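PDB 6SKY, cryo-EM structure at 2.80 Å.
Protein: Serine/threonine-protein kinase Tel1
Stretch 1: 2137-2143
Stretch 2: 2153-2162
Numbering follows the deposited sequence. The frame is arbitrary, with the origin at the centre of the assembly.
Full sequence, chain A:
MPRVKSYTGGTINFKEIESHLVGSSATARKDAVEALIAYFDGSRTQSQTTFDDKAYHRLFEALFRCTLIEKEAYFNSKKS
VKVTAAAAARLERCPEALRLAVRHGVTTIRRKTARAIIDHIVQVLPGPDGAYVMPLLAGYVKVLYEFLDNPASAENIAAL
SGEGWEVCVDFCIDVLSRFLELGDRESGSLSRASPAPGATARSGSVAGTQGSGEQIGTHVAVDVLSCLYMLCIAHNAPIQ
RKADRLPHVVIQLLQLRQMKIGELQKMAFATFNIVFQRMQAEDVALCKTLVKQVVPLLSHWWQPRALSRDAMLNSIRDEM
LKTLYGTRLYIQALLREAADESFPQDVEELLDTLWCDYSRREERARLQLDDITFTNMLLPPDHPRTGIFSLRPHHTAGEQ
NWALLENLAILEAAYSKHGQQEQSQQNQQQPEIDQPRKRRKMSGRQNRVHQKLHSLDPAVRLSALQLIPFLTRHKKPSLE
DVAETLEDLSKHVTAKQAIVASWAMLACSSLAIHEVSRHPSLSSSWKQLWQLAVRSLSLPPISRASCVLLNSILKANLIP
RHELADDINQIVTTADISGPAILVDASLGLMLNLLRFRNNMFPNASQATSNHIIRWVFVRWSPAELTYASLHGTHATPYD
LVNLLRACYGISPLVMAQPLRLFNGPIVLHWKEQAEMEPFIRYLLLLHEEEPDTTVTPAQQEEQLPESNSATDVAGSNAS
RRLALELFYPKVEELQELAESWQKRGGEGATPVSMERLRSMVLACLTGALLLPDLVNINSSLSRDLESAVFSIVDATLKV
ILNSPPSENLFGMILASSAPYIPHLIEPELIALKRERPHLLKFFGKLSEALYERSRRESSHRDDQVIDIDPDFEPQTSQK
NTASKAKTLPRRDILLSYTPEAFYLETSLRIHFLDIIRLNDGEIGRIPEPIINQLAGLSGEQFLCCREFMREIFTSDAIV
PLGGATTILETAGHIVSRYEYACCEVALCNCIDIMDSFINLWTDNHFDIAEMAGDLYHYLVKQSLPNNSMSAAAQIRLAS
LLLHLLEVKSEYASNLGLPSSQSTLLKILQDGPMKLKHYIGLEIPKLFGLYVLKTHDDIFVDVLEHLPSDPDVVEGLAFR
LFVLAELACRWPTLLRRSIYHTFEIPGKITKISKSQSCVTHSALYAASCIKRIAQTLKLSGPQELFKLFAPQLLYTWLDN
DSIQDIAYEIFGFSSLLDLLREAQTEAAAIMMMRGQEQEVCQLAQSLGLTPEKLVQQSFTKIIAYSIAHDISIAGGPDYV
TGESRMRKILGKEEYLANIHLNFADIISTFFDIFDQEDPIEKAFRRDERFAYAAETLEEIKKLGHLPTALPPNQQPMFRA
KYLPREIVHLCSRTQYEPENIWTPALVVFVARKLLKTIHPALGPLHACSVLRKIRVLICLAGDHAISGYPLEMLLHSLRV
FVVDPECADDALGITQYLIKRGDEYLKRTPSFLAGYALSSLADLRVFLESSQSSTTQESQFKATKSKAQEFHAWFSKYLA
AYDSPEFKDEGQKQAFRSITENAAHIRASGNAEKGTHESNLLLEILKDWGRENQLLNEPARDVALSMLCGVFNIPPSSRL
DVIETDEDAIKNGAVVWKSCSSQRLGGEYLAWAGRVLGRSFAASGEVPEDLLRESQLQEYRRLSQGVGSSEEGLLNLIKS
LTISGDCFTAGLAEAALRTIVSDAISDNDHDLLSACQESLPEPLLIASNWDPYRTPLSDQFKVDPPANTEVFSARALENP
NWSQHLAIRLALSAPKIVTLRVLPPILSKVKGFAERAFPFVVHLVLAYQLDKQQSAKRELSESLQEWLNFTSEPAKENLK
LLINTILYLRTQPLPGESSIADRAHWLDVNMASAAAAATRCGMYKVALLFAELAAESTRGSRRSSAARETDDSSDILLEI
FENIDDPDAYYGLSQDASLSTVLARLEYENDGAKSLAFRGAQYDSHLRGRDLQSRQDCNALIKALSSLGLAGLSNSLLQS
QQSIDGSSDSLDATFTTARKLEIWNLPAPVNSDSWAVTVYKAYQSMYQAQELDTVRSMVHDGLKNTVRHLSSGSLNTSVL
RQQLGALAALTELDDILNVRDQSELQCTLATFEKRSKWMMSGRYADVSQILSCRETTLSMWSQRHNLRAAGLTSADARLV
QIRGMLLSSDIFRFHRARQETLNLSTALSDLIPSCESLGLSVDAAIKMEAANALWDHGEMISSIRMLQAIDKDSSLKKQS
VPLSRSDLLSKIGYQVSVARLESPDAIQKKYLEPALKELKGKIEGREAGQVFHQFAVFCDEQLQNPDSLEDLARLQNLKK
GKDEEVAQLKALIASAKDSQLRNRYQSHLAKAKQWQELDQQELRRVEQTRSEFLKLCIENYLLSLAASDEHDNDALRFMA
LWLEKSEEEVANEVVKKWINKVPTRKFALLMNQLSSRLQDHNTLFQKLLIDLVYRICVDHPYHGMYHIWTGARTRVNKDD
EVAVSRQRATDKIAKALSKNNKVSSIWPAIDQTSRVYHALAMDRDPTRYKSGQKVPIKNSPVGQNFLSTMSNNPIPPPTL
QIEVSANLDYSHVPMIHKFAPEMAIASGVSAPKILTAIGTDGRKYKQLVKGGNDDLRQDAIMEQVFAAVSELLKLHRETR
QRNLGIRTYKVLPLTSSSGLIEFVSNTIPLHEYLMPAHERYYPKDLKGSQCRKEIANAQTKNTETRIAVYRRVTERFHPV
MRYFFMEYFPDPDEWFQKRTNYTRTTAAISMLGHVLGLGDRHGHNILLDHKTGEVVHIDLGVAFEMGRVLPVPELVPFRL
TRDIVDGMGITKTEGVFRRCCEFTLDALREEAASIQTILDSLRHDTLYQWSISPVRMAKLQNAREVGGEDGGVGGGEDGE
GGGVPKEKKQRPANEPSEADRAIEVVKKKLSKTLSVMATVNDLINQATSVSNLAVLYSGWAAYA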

ATOM      1  N   THR A2137      12.382 -26.474  18.890  1.00 22.72           N
ATOM      2  CA  THR A2137      12.212 -27.748  19.575  1.00 22.72           C
ATOM      3  C   THR A2137      11.981 -28.882  18.591  1.00 22.72           C
ATOM      4  O   THR A2137      12.618 -29.935  18.680  1.00 22.72           O
ATOM      5  CB  THR A2137      11.051 -27.647  20.555  1.00 22.72           C
ATOM      6  OG1 THR A2137      11.375 -26.701  21.573  1.00 22.72           O
ATOM      7  CG2 THR A2137      10.791 -28.954  21.191  1.00 22.72           C
ATOM      8  N   LEU A2138      11.068 -28.685  17.641  1.00 19.22           N
ATOM      9  CA  LEU A2138      10.725 -29.766  16.724  1.00 19.22           C
ATOM     10  C   LEU A2138      11.882 -30.104  15.793  1.00 19.22           C
ATOM     11  O   LEU A2138      12.139 -31.283  15.520  1.00 19.22           O
ATOM     12  CB  LEU A2138       9.474 -29.404  15.932  1.00 19.22           C
ATOM     13  CG  LEU A2138       8.162 -29.469  16.711  1.00 19.22           C
ATOM     14  CD1 LEU A2138       7.014 -29.072  15.838  1.00 19.22           C
ATOM     15  CD2 LEU A2138       7.945 -30.849  17.258  1.00 19.22           C
ATOM     16  N   SER A2139      12.625 -29.099  15.331  1.00 24.17           N
ATOM     17  CA  SER A2139      13.749 -29.403  14.450  1.00 24.17           C
ATOM     18  C   SER A2139      14.876 -30.096  15.201  1.00 24.17           C
ATOM     19  O   SER A2139      15.448 -31.075  14.705  1.00 24.17           O
ATOM     20  CB  SER A2139      14.255 -28.137  13.778  1.00 24.17           C
ATOM     21  OG  SER A2139      15.107 -27.420  14.633  1.00 24.17           O
ATOM     22  N   MET A2140      15.208 -29.616  16.404  1.00 27.64           N
ATOM     23  CA  MET A2140      16.246 -30.269  17.194  1.00 27.64           C
ATOM     24  C   MET A2140      15.880 -31.707  17.514  1.00 27.64           C
ATOM     25  O   MET A2140      16.735 -32.593  17.469  1.00 27.64           O
ATOM     26  CB  MET A2140      16.494 -29.496  18.482  1.00 27.64           C
ATOM     27  CG  MET A2140      17.283 -28.235  18.303  1.00 27.64           C
ATOM     28  SD  MET A2140      18.979 -28.560  17.839  1.00 27.64           S
ATOM     29  CE  MET A2140      19.442 -29.665  19.147  1.00 27.64           C
ATOM     30  N   TRP A2141      14.621 -31.962  17.852  1.00 28.15           N
ATOM     31  CA  TRP A2141      14.207 -33.328  18.135  1.00 28.15           C
ATOM     32  C   TRP A2141      14.299 -34.198  16.897  1.00 28.15           C
ATOM     33  O   TRP A2141      14.628 -35.382  16.988  1.00 28.15           O
ATOM     34  CB  TRP A2141      12.790 -33.325  18.681  1.00 28.15           C
ATOM     35  CG  TRP A2141      12.373 -34.584  19.317  1.00 28.15           C
ATOM     36  CD1 TRP A2141      12.912 -35.158  20.417  1.00 28.15           C
ATOM     37  CD2 TRP A2141      11.287 -35.414  18.922  1.00 28.15           C
ATOM     38  NE1 TRP A2141      12.243 -36.306  20.727  1.00 28.15           N
ATOM     39  CE2 TRP A2141      11.236 -36.484  19.820  1.00 28.15           C
ATOM     40  CE3 TRP A2141      10.356 -35.361  17.888  1.00 28.15           C
ATOM     41  CZ2 TRP A2141      10.299 -37.491  19.715  1.00 28.15           C
ATOM     42  CZ3 TRP A2141       9.428 -36.357  17.790  1.00 28.15           C
ATOM     43  CH2 TRP A2141       9.403 -37.409  18.693  1.00 28.15           C
ATOM     44  N   SER A2142      14.004 -33.637  15.728  1.00 31.22           N
ATOM     45  CA  SER A2142      14.126 -34.424  14.508  1.00 31.22           C
ATOM     46  C   SER A2142      15.577 -34.725  14.164  1.00 31.22           C
ATOM     47  O   SER A2142      15.855 -35.727  13.503  1.00 31.22           O
ATOM     48  CB  SER A2142      13.454 -33.701  13.353  1.00 31.22           C
ATOM     49  OG  SER A2142      13.782 -34.317  12.131  1.00 31.22           O
ATOM     50  N   GLN A2143      16.513 -33.877  14.590  1.00 33.96           N
ATOM     51  CA  GLN A2143      17.914 -34.097  14.243  1.00 33.96           C
ATOM     52  C   GLN A2143      18.601 -35.087  15.175  1.00 33.96           C
ATOM     53  O   GLN A2143      19.436 -35.878  14.730  1.00 33.96           O
ATOM     54  CB  GLN A2143      18.675 -32.778  14.264  1.00 33.96           C
ATOM     55  CG  GLN A2143      18.284 -31.824  13.178  1.00 33.96           C
ATOM     56  CD  GLN A2143      18.978 -30.503  13.318  1.00 33.96           C
ATOM     57  OE1 GLN A2143      19.795 -30.314  14.214  1.00 33.96           O
ATOM     58  NE2 GLN A2143      18.655 -29.572  12.439  1.00 33.96           N
ATOM     59  N   THR A2153      10.855 -43.605  14.612  1.00 45.40           N
ATOM     60  CA  THR A2153      11.805 -43.496  13.519  1.00 45.40           C
ATOM     61  C   THR A2153      11.976 -42.037  13.121  1.00 45.40           C
ATOM     62  O   THR A2153      11.313 -41.142  13.640  1.00 45.40           O
ATOM     63  CB  THR A2153      11.341 -44.332  12.333  1.00 45.40           C
ATOM     64  OG1 THR A2153      10.034 -43.910  11.941  1.00 45.40           O
ATOM     65  CG2 THR A2153      11.285 -45.788  12.714  1.00 45.40           C
ATOM     66  N   SER A2154      12.881 -41.785  12.181  1.00 41.79           N
ATOM     67  CA  SER A2154      13.104 -40.417  11.743  1.00 41.79           C
ATOM     68  C   SER A2154      11.991 -39.905  10.844  1.00 41.79           C
ATOM     69  O   SER A2154      11.787 -38.691  10.769  1.00 41.79           O
ATOM     70  CB  SER A2154      14.438 -40.305  11.017  1.00 41.79           C
ATOM     71  OG  SER A2154      14.737 -38.947  10.757  1.00 41.79           O
ATOM     72  N   ALA A2155      11.272 -40.796  10.164  1.00 40.75           N
ATOM     73  CA  ALA A2155      10.132 -40.368   9.368  1.00 40.75           C
ATOM     74  C   ALA A2155       9.034 -39.793  10.251  1.00 40.75           C
ATOM     75  O   ALA A2155       8.398 -38.801   9.888  1.00 40.75           O
ATOM     76  CB  ALA A2155       9.605 -41.536   8.545  1.00 40.75           C
ATOM     77  N   ASP A2156       8.813 -40.387  11.424  1.00 41.55           N
ATOM     78  CA  ASP A2156       7.816 -39.864  12.354  1.00 41.55           C
ATOM     79  C   ASP A2156       8.194 -38.478  12.853  1.00 41.55           C
ATOM     80  O   ASP A2156       7.357 -37.569  12.895  1.00 41.55           O
ATOM     81  CB  ASP A2156       7.656 -40.818  13.531  1.00 41.55           C
ATOM     82  CG  ASP A2156       7.078 -42.150  13.126  1.00 41.55           C
ATOM     83  OD1 ASP A2156       6.307 -42.187  12.146  1.00 41.55           O
ATOM     84  OD2 ASP A2156       7.386 -43.162  13.792  1.00 41.55           O
ATOM     85  N   ALA A2157       9.450 -38.304  13.259  1.00 33.51           N
ATOM     86  CA  ALA A2157       9.898 -37.007  13.744  1.00 33.51           C
ATOM     87  C   ALA A2157       9.821 -35.952  12.652  1.00 33.51           C
ATOM     88  O   ALA A2157       9.404 -34.815  12.900  1.00 33.51           O
ATOM     89  CB  ALA A2157      11.317 -37.124  14.285  1.00 33.51           C
ATOM     90  N   ARG A2158      10.198 -36.317  11.428  1.00 32.84           N
ATOM     91  CA  ARG A2158      10.117 -35.375  10.322  1.00 32.84           C
ATOM     92  C   ARG A2158       8.678 -34.987  10.031  1.00 32.84           C
ATOM     93  O   ARG A2158       8.373 -33.808   9.818  1.00 32.84           O
ATOM     94  CB  ARG A2158      10.760 -35.982   9.087  1.00 32.84           C
ATOM     95  CG  ARG A2158      11.206 -34.970   8.101  1.00 32.84           C
ATOM     96  CD  ARG A2158      12.244 -34.092   8.720  1.00 32.84           C
ATOM     97  NE  ARG A2158      13.241 -33.698   7.747  1.00 32.84           N
ATOM     98  CZ  ARG A2158      14.448 -33.263   8.068  1.00 32.84           C
ATOM     99  NH1 ARG A2158      15.301 -32.926   7.115  1.00 32.84           N
ATOM    100  NH2 ARG A2158      14.803 -33.169   9.339  1.00 32.84           N
ATOM    101  N   LEU A2159       7.778 -35.965  10.016  1.00 29.67           N
ATOM    102  CA  LEU A2159       6.382 -35.677   9.734  1.00 29.67           C
ATOM    103  C   LEU A2159       5.781 -34.769  10.793  1.00 29.67           C
ATOM    104  O   LEU A2159       5.012 -33.853  10.474  1.00 29.67           O
ATOM    105  CB  LEU A2159       5.609 -36.983   9.638  1.00 29.67           C
ATOM    106  CG  LEU A2159       4.241 -36.895   8.992  1.00 29.67           C
ATOM    107  CD1 LEU A2159       4.370 -36.206   7.669  1.00 29.67           C
ATOM    108  CD2 LEU A2159       3.698 -38.280   8.815  1.00 29.67           C
ATOM    109  N   VAL A2160       6.128 -34.990  12.062  1.00 26.52           N
ATOM    110  CA  VAL A2160       5.561 -34.155  13.111  1.00 26.52           C
ATOM    111  C   VAL A2160       6.143 -32.750  13.053  1.00 26.52           C
ATOM    112  O   VAL A2160       5.443 -31.771  13.341  1.00 26.52           O
ATOM    113  CB  VAL A2160       5.755 -34.821  14.485  1.00 26.52           C
ATOM    114  CG1 VAL A2160       6.851 -34.164  15.268  1.00 26.52           C
ATOM    115  CG2 VAL A2160       4.472 -34.773  15.261  1.00 26.52           C
ATOM    116  N   GLN A2161       7.402 -32.613  12.634  1.00 24.49           N
ATOM    117  CA  GLN A2161       7.970 -31.283  12.452  1.00 24.49           C
ATOM    118  C   GLN A2161       7.255 -30.527  11.344  1.00 24.49           C
ATOM    119  O   GLN A2161       6.945 -29.338  11.484  1.00 24.49           O
ATOM    120  CB  GLN A2161       9.452 -31.393  12.137  1.00 24.49           C
ATOM    121  CG  GLN A2161      10.115 -30.080  11.879  1.00 24.49           C
ATOM    122  CD  GLN A2161      11.474 -30.243  11.283  1.00 24.49           C
ATOM    123  OE1 GLN A2161      11.879 -31.340  10.938  1.00 24.49           O
ATOM    124  NE2 GLN A2161      12.191 -29.150  11.150  1.00 24.49           N
ATOM    125  N   ILE A2162       6.983 -31.207  10.232  1.00 25.37           N
ATOM    126  CA  ILE A2162       6.274 -30.581   9.122  1.00 25.37           C
ATOM    127  C   ILE A2162       4.894 -30.119   9.562  1.00 25.37           C
ATOM    128  O   ILE A2162       4.472 -28.995   9.267  1.00 25.37           O
ATOM    129  CB  ILE A2162       6.195 -31.553   7.936  1.00 25.37           C
ATOM    130  CG1 ILE A2162       7.575 -31.717   7.318  1.00 25.37           C
ATOM    131  CG2 ILE A2162       5.217 -31.065   6.908  1.00 25.37           C
ATOM    132  CD1 ILE A2162       7.643 -32.810   6.336  1.00 25.37           C
TER

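Two helices of the Tel1 chain lie side by side here, running in nearly opposite directions, with 168° between their N-to-C vectors and axes that approach to 8.8 Å. That spacing is close, and the residues that cover the most surface, Ser2142, Gln2161 and Leu2138, show how the two helices are packed: a small residue faces a small one at one level, and longer side chains lie along the partner helix at the other.

Ser2142 is the centre of the contact. Its CA sits 5.0 Å from the CA of Ala2157, and both CA-to-CB bonds point toward the opposing helix. With one serine and one alanine at this level, the methyl carbon CB of Ala2157 comes to 3.9 Å from CA of Ser2142, so the side chain packs directly on backbone. The serine hydroxyl, in the t rotamer, also has a polar partner. Arg2158 leaves its helix with CA-to-CB pointing away from the contact, yet its long chain bends back, and NH2 donates a hydrogen bond to OG of Ser2142 at 3.2 Å with an N-H...acceptor angle of 149°. The hydroxyl lies at the edge of the guanidinium, near its plane, where the N-H bonds point. The NH1 atom of the same group is hydrogen-bonded elsewhere in the structure.

Gln2161 is one helical turn beyond Ala2157 and bridges two levels of the partner. Its chain is extended, t at both chi1 and chi2, and its amide ends beside two serines: OE1 of Gln2161 is 3.7 Å from both CB and OG of Ser2142, and NE2 is 3.5 Å from CB of Ser2139. Neither amide atom makes a hydrogen bond across the contact, so the amide acts here by packing. Nearer its root, CG of Gln2161 lies 4.2 Å from CB of Leu2138, so the aliphatic part of the glutamine is used as well.

Leu2138 supplies the greasy end, and CA of Leu2138 is 5.3 Å from CA of Gln2161. Its CD2 meets CG1 of Val2160 at 4.0 Å, while CD1 reaches the backbone, 4.0 Å from O of Val2160. Trp2141 extends this apolar patch. Its CA-to-CB bond points sideways, but the ring swings in, placing CZ3 4.1 Å from CB of Ala2157 and 4.2 Å from CG1 of Val2160, which meets the ring at its edge.

The rule to read from this contact is a small pair, Ser2142 and Ala2157, accompanied by apolar contacts from Leu2138, Val2160 and Trp2141, with Gln2161 spanning both levels and a long polar chain reaching in to donate a hydrogen bond to the serine hydroxyl.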